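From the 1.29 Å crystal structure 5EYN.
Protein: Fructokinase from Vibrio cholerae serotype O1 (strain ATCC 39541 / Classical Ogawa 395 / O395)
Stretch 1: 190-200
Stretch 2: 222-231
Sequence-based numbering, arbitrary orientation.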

# COMPACT_ATOMS: atom_id res chain seq x y z
N VAL A 190 -12.28 8.80 -20.95
CA VAL A 190 -11.44 9.98 -20.92
C VAL A 190 -11.87 10.96 -22.01
O VAL A 190 -11.98 12.16 -21.75
N MET A 191 -12.16 10.47 -23.21
CA MET A 191 -12.53 11.40 -24.27
C MET A 191 -13.89 12.05 -24.01
O MET A 191 -14.12 13.17 -24.43
N ARG A 192 -14.78 11.36 -23.29
CA ARG A 192 -16.03 11.98 -22.87
C ARG A 192 -15.75 13.19 -21.99
O ARG A 192 -16.38 14.24 -22.15
N ALA A 193 -14.80 13.08 -21.06
CA ALA A 193 -14.43 14.20 -20.22
C ALA A 193 -13.73 15.30 -21.03
O ALA A 193 -13.96 16.48 -20.78
N VAL A 194 -12.87 14.93 -21.97
CA VAL A 194 -12.24 15.93 -22.83
C VAL A 194 -13.31 16.81 -23.50
O VAL A 194 -13.14 18.02 -23.63
N GLY A 195 -14.42 16.19 -23.89
CA GLY A 195 -15.51 16.91 -24.52
C GLY A 195 -16.30 17.84 -23.62
O GLY A 195 -17.10 18.64 -24.11
N LEU A 196 -16.07 17.76 -22.31
CA LEU A 196 -16.79 18.60 -21.37
C LEU A 196 -15.94 19.79 -20.88
O LEU A 196 -16.46 20.71 -20.25
N ALA A 197 -14.65 19.77 -21.17
CA ALA A 197 -13.73 20.68 -20.51
C ALA A 197 -13.54 21.99 -21.28
O ALA A 197 -13.62 22.04 -22.50
N ASP A 198 -13.29 23.05 -20.52
CA ASP A 198 -12.84 24.32 -21.08
C ASP A 198 -11.35 24.33 -21.38
O ASP A 198 -10.90 24.95 -22.34
N VAL A 199 -10.59 23.64 -20.52
CA VAL A 199 -9.14 23.55 -20.65
C VAL A 199 -8.75 22.09 -20.55
O VAL A 199 -9.19 21.39 -19.63
N VAL A 200 -7.93 21.61 -21.48
CA VAL A 200 -7.42 20.26 -21.40
C VAL A 200 -5.91 20.33 -21.57
O VAL A 200 -5.41 20.99 -22.49
N ALA A 222 -7.25 15.57 -34.60
CA ALA A 222 -8.22 14.57 -34.20
C ALA A 222 -9.19 15.07 -33.13
O ALA A 222 -10.28 14.54 -33.00
N ILE A 223 -8.80 16.09 -32.38
CA ILE A 223 -9.69 16.63 -31.36
C ILE A 223 -10.31 17.97 -31.77
O ILE A 223 -10.98 18.62 -30.98
N ALA A 224 -10.09 18.39 -33.02
CA ALA A 224 -10.57 19.70 -33.46
C ALA A 224 -12.07 19.87 -33.28
O ALA A 224 -12.55 20.94 -32.88
N ASP A 225 -12.84 18.83 -33.59
CA ASP A 225 -14.29 18.97 -33.56
C ASP A 225 -14.85 19.07 -32.15
O ASP A 225 -16.05 19.29 -31.97
N PHE A 226 -13.99 18.93 -31.15
CA PHE A 226 -14.38 19.13 -29.76
C PHE A 226 -14.51 20.63 -29.45
O PHE A 226 -15.16 21.02 -28.48
N GLN A 227 -13.92 21.48 -30.30
CA GLN A 227 -13.94 22.93 -30.09
C GLN A 227 -13.57 23.25 -28.63
O GLN A 227 -14.25 24.03 -27.96
N ILE A 228 -12.49 22.63 -28.16
CA ILE A 228 -11.98 22.89 -26.82
C ILE A 228 -11.36 24.28 -26.81
O ILE A 228 -10.51 24.60 -27.63
N PRO A 229 -11.79 25.14 -25.88
CA PRO A 229 -11.31 26.52 -25.86
C PRO A 229 -9.79 26.63 -25.70
O PRO A 229 -9.17 27.44 -26.38
N LEU A 230 -9.21 25.82 -24.82
CA LEU A 230 -7.78 25.86 -24.60
C LEU A 230 -7.23 24.46 -24.42
O LEU A 230 -7.65 23.74 -23.52
N VAL A 231 -6.29 24.09 -25.28
CA VAL A 231 -5.57 22.83 -25.16
C VAL A 231 -4.11 23.18 -24.98
O VAL A 231 -3.55 24.01 -25.69

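What does the start of the second stretch offer the helix? Ile223 points its CA-to-CB bond toward the first stretch, with chi1 p and chi2 t, and its CG2 lies 3.9 Å from CE of Met191. That methionine leaves its backbone sideways, but an m, m, m conformation brings its end nearer. Ala224 and Asp225, which follow, make no contact.

How does Phe226 fit against the first stretch? It points toward the first stretch with chi1 m, and its ring lies beside three residues. The ring edge meets the backbone: CD1 is 3.7 Å from CA of Gly195, and CE1 is 3.7 Å from O of Met191. CZ also lies 3.8 Å from Met191 CE, while CD1 is 3.9 Å from CG1 of Val194, a t rotamer. One water lies within hydrogen-bonding distance of both backbones, its O 2.6 Å from Phe226 O and 3.1 Å from Gly195 O.

What carries the packing from the loop into the sheet? Gln227 stays out of reach, and Ile228 takes over. Its CB leaves sideways, yet with chi1 m and chi2 t its CD1 comes within 3.6 Å of Val194 CG1. Its CG2 sits 3.9 Å from Val200 CG2, so one side chain spans helix and strand. Pro229 then points toward the first stretch, its CD 3.3 Å from Asp198 O.

How do the strands lock together? They run parallel. Leu230 N donates to Asp198 O at 3.1 Å, and Leu230 O accepts from Val200 N at 3.0 Å, so Leu230 straddles Val199. Leu230 (t, p) and Val199 (t) share one face, with Leu230 CD2 4.1 Å from Val199 CG2. Val231 and Val200, both t, occupy the other face; Val231 CA makes a CA-H...O contact with Val200 O at 3.2 Å.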

# COMPACT_ATOMS: atom_id res chain seq x y z
CB VAL A 190 -9.96 9.59 -21.06
CG1 VAL A 190 -9.10 10.80 -21.35
CG2 VAL A 190 -9.49 8.87 -19.79
CB MET A 191 -12.48 10.73 -25.64
CG MET A 191 -11.06 10.35 -26.04
SD MET A 191 -9.85 11.69 -25.91
CE MET A 191 -10.35 12.71 -27.28
CB ARG A 192 -16.90 10.96 -22.12
CG ARG A 192 -18.25 11.50 -21.66
CD ARG A 192 -19.00 10.46 -20.83
NE ARG A 192 -20.07 11.08 -20.07
CZ ARG A 192 -20.70 10.53 -19.04
NH1 ARG A 192 -20.38 9.32 -18.63
NH2 ARG A 192 -21.66 11.20 -18.43
CB ALA A 193 -13.54 13.74 -19.08
CB VAL A 194 -11.35 15.25 -23.89
CG1 VAL A 194 -10.91 16.24 -24.95
CG2 VAL A 194 -10.13 14.61 -23.22
CB LEU A 196 -17.20 17.78 -20.15
CG LEU A 196 -18.22 16.68 -20.44
CD1 LEU A 196 -18.36 15.74 -19.27
CD2 LEU A 196 -19.59 17.28 -20.80
CB ALA A 197 -12.39 19.97 -20.32
CB ASP A 198 -13.16 25.44 -20.10
CG ASP A 198 -14.63 25.62 -19.91
OD1 ASP A 198 -15.25 26.23 -20.81
OD2 ASP A 198 -15.17 25.16 -18.88
CB VAL A 199 -8.46 24.31 -19.50
CG1 VAL A 199 -6.94 24.19 -19.57
CG2 VAL A 199 -8.84 25.78 -19.51
CB VAL A 200 -8.02 19.33 -22.47
CG1 VAL A 200 -7.50 17.91 -22.30
CG2 VAL A 200 -9.53 19.37 -22.40
CB ALA A 222 -7.50 13.31 -33.71
CB ILE A 223 -9.00 16.76 -29.98
CG1 ILE A 223 -7.82 17.73 -30.02
CG2 ILE A 223 -8.57 15.38 -29.48
CD1 ILE A 223 -7.18 17.99 -28.64
CB ALA A 224 -10.19 19.94 -34.91
CB ASP A 225 -14.94 17.82 -34.33
CG ASP A 225 -14.67 17.91 -35.81
OD1 ASP A 225 -14.69 19.04 -36.34
OD2 ASP A 225 -14.41 16.86 -36.44
CB PHE A 226 -13.35 18.48 -28.83
CG PHE A 226 -13.38 16.97 -28.84
CD1 PHE A 226 -13.70 16.26 -27.69
CD2 PHE A 226 -13.09 16.25 -29.99
CE1 PHE A 226 -13.73 14.88 -27.69
CE2 PHE A 226 -13.12 14.86 -29.99
CZ PHE A 226 -13.44 14.17 -28.84
CB GLN A 227 -15.30 23.56 -30.49
CG GLN A 227 -15.60 23.59 -32.01
CD GLN A 227 -14.95 24.76 -32.77
OE1 GLN A 227 -14.44 25.73 -32.17
NE2 GLN A 227 -14.97 24.68 -34.10
CB ILE A 228 -10.90 21.86 -26.42
CG1 ILE A 228 -11.42 20.42 -26.53
CG2 ILE A 228 -10.42 22.09 -25.01
CD1 ILE A 228 -10.32 19.41 -26.59
CB PRO A 229 -12.05 27.13 -24.68
CG PRO A 229 -13.29 26.34 -24.58
CD PRO A 229 -12.89 24.94 -24.93
CB LEU A 230 -7.45 26.69 -23.37
CG LEU A 230 -6.00 26.67 -22.89
CD1 LEU A 230 -5.03 27.13 -23.98
CD2 LEU A 230 -5.85 27.53 -21.65
CB VAL A 231 -5.74 21.94 -26.42
CG1 VAL A 231 -4.79 20.77 -26.38
CG2 VAL A 231 -7.17 21.44 -26.54
O HOH W 1 -16.05 20.87 -26.02